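Local structure of serine proteinase inhibitor 1 (Myxoma virus, 6BJ5) at residues A[89-94]-A[100-105]. The protein inhibits serine endopeptidases as a secreted poxviral serpin and is important for the virulence of the virus. Numbering follows the deposited sequence.
Sequences EFTAEF and TSVQRV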
loop_
_atom_site.group_PDB
_atom_site.type_symbol
_atom_site.label_atom_id
_atom_site.label_comp_id
_atom_site.label_asym_id
_atom_site.label_seq_id
_atom_site.Cartn_x
_atom_site.Cartn_y
_atom_site.Cartn_z
ATOM N N GLU A 89 18.608 14.144 21.132
ATOM C CA GLU A 89 18.684 12.684 21.100
ATOM C C GLU A 89 17.656 12.079 20.164
ATOM O O GLU A 89 17.855 10.957 19.693
ATOM C CB GLU A 89 18.513 12.081 22.498
ATOM C CG GLU A 89 19.253 12.816 23.607
ATOM C CD GLU A 89 18.479 14.001 24.171
ATOM O OE1 GLU A 89 18.540 14.216 25.400
ATOM O OE2 GLU A 89 17.796 14.707 23.394
ATOM N N PHE A 90 16.609 12.820 19.822
ATOM C CA PHE A 90 15.659 12.307 18.853
ATOM C C PHE A 90 16.253 12.380 17.458
ATOM O O PHE A 90 16.262 11.383 16.728
ATOM C CB PHE A 90 14.347 13.102 18.924
ATOM C CG PHE A 90 13.434 12.843 17.773
ATOM C CD1 PHE A 90 12.606 11.734 17.759
ATOM C CD2 PHE A 90 13.427 13.691 16.675
ATOM C CE1 PHE A 90 11.768 11.481 16.671
ATOM C CE2 PHE A 90 12.596 13.448 15.586
ATOM C CZ PHE A 90 11.766 12.344 15.584
ATOM N N THR A 91 16.846 13.527 17.113
ATOM C CA THR A 91 17.409 13.673 15.781
ATOM C C THR A 91 18.638 12.793 15.618
ATOM O O THR A 91 18.952 12.363 14.503
ATOM C CB THR A 91 17.723 15.146 15.502
ATOM O OG1 THR A 91 18.521 15.683 16.561
ATOM C CG2 THR A 91 16.424 15.946 15.425
ATOM N N ALA A 92 19.366 12.547 16.706
ATOM C CA ALA A 92 20.453 11.573 16.651
ATOM C C ALA A 92 19.900 10.173 16.418
ATOM O O ALA A 92 20.312 9.475 15.481
ATOM C CB ALA A 92 21.270 11.618 17.943
ATOM N N GLU A 93 18.939 9.765 17.260
ATOM C CA GLU A 93 18.284 8.475 17.096
ATOM C C GLU A 93 17.653 8.367 15.717
ATOM O O GLU A 93 17.831 7.364 15.018
ATOM C CB GLU A 93 17.223 8.306 18.185
ATOM C CG GLU A 93 16.261 7.144 17.987
ATOM C CD GLU A 93 16.766 5.834 18.565
ATOM O OE1 GLU A 93 17.796 5.862 19.275
ATOM O OE2 GLU A 93 16.133 4.780 18.308
ATOM N N PHE A 94 16.972 9.423 15.277
ATOM C CA PHE A 94 16.365 9.392 13.956
ATOM C C PHE A 94 17.410 9.214 12.870
ATOM O O PHE A 94 17.246 8.394 11.960
ATOM C CB PHE A 94 15.561 10.670 13.706
ATOM C CG PHE A 94 14.825 10.652 12.398
ATOM C CD1 PHE A 94 13.496 10.294 12.336
ATOM C CD2 PHE A 94 15.485 10.953 11.217
ATOM C CE1 PHE A 94 12.839 10.257 11.116
ATOM C CE2 PHE A 94 14.831 10.915 10.011
ATOM C CZ PHE A 94 13.503 10.575 9.955
ATOM N N THR A 100 19.143 9.228 7.545
ATOM C CA THR A 100 18.648 10.489 7.013
ATOM C C THR A 100 18.386 11.427 8.183
ATOM O O THR A 100 18.115 10.984 9.301
ATOM C CB THR A 100 17.376 10.292 6.169
ATOM O OG1 THR A 100 17.095 11.487 5.438
ATOM C CG2 THR A 100 16.176 9.986 7.049
ATOM N N SER A 101 18.490 12.727 7.919
ATOM C CA SER A 101 18.365 13.738 8.956
ATOM C C SER A 101 17.034 14.453 8.844
ATOM O O SER A 101 16.513 14.653 7.741
ATOM C CB SER A 101 19.502 14.759 8.903
ATOM O OG SER A 101 20.698 14.193 9.416
ATOM N N VAL A 102 16.481 14.805 10.006
ATOM C CA VAL A 102 15.276 15.608 10.033
ATOM C C VAL A 102 15.514 16.880 9.239
ATOM O O VAL A 102 16.554 17.536 9.376
ATOM C CB VAL A 102 14.890 15.917 11.486
ATOM C CG1 VAL A 102 13.647 16.807 11.521
ATOM C CG2 VAL A 102 14.663 14.629 12.243
ATOM N N GLN A 103 14.552 17.225 8.395
ATOM C CA GLN A 103 14.661 18.384 7.516
ATOM C C GLN A 103 13.855 19.521 8.128
ATOM O O GLN A 103 12.624 19.450 8.191
ATOM C CB GLN A 103 14.150 18.061 6.113
ATOM C CG GLN A 103 14.885 16.921 5.453
ATOM C CD GLN A 103 16.344 17.242 5.225
ATOM O OE1 GLN A 103 16.676 18.289 4.660
ATOM N NE2 GLN A 103 17.228 16.342 5.655
ATOM N N ARG A 104 14.539 20.575 8.565
ATOM C CA ARG A 104 13.833 21.720 9.122
ATOM C C ARG A 104 13.282 22.524 7.955
ATOM O O ARG A 104 13.950 22.699 6.931
ATOM C CB ARG A 104 14.744 22.590 9.993
ATOM C CG ARG A 104 15.667 21.842 10.968
ATOM C CD ARG A 104 15.017 20.905 11.960
ATOM N NE ARG A 104 13.921 21.478 12.720
ATOM C CZ ARG A 104 13.916 21.601 14.041
ATOM N NH1 ARG A 104 12.851 22.118 14.634
ATOM N NH2 ARG A 104 14.965 21.218 14.766
ATOM N N VAL A 105 12.049 22.995 8.105
ATOM C CA VAL A 105 11.241 23.491 6.999
ATOM C C VAL A 105 10.337 24.566 7.592
ATOM O O VAL A 105 10.168 24.647 8.809
ATOM C CB VAL A 105 10.437 22.312 6.372
ATOM C CG1 VAL A 105 9.200 22.051 7.157
ATOM C CG2 VAL A 105 10.113 22.504 4.913
#
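Phe94 on helix 88-98 meets Thr100 and Val102 of the segment that follows the helix. Its CB leaves the helix toward residues 100-105, and CG, anti to the backbone N (chi1 -176°), carries the ring in among them. Phe94 CG lies 4.0 Å from Val102 CG2. At the ring edge, near its plane, Thr100 O is 3.3 Å from Phe94 CD2. Phe94 CD2 also lies 3.9 Å from Val102 CG2. This methyl sits over one face in a CH-pi contact, Val102 CG2 being 4.2 Å from the Phe94 ring centroid and offset toward the rim. Farther out, Phe94 CE2 touches Thr100 CG2 at 3.4 Å, and CZ still grazes that methyl. Val102 CG2 also packs on the helix one turn earlier. Thr91 CG2 lies 3.9 Å from Val102 CG2. Val102 CG2 lies obliquely to the Phe90 ring, 4.1 Å from Phe90 CE2. The polar ends bond to other partners: Thr100 OG1 to Glu77, Thr91 OG1 to Pro88 O. Leu78 of strand 73-81 also touches both phenylalanines. The largely apolar packing joins helix 88-98 to the residues leading into strand 103-105. Strand 73-81, helix 88-98 and strand 103-105, parallel to the first, form a beta-alpha-beta crossover at the edge of the large serpin beta-sheet.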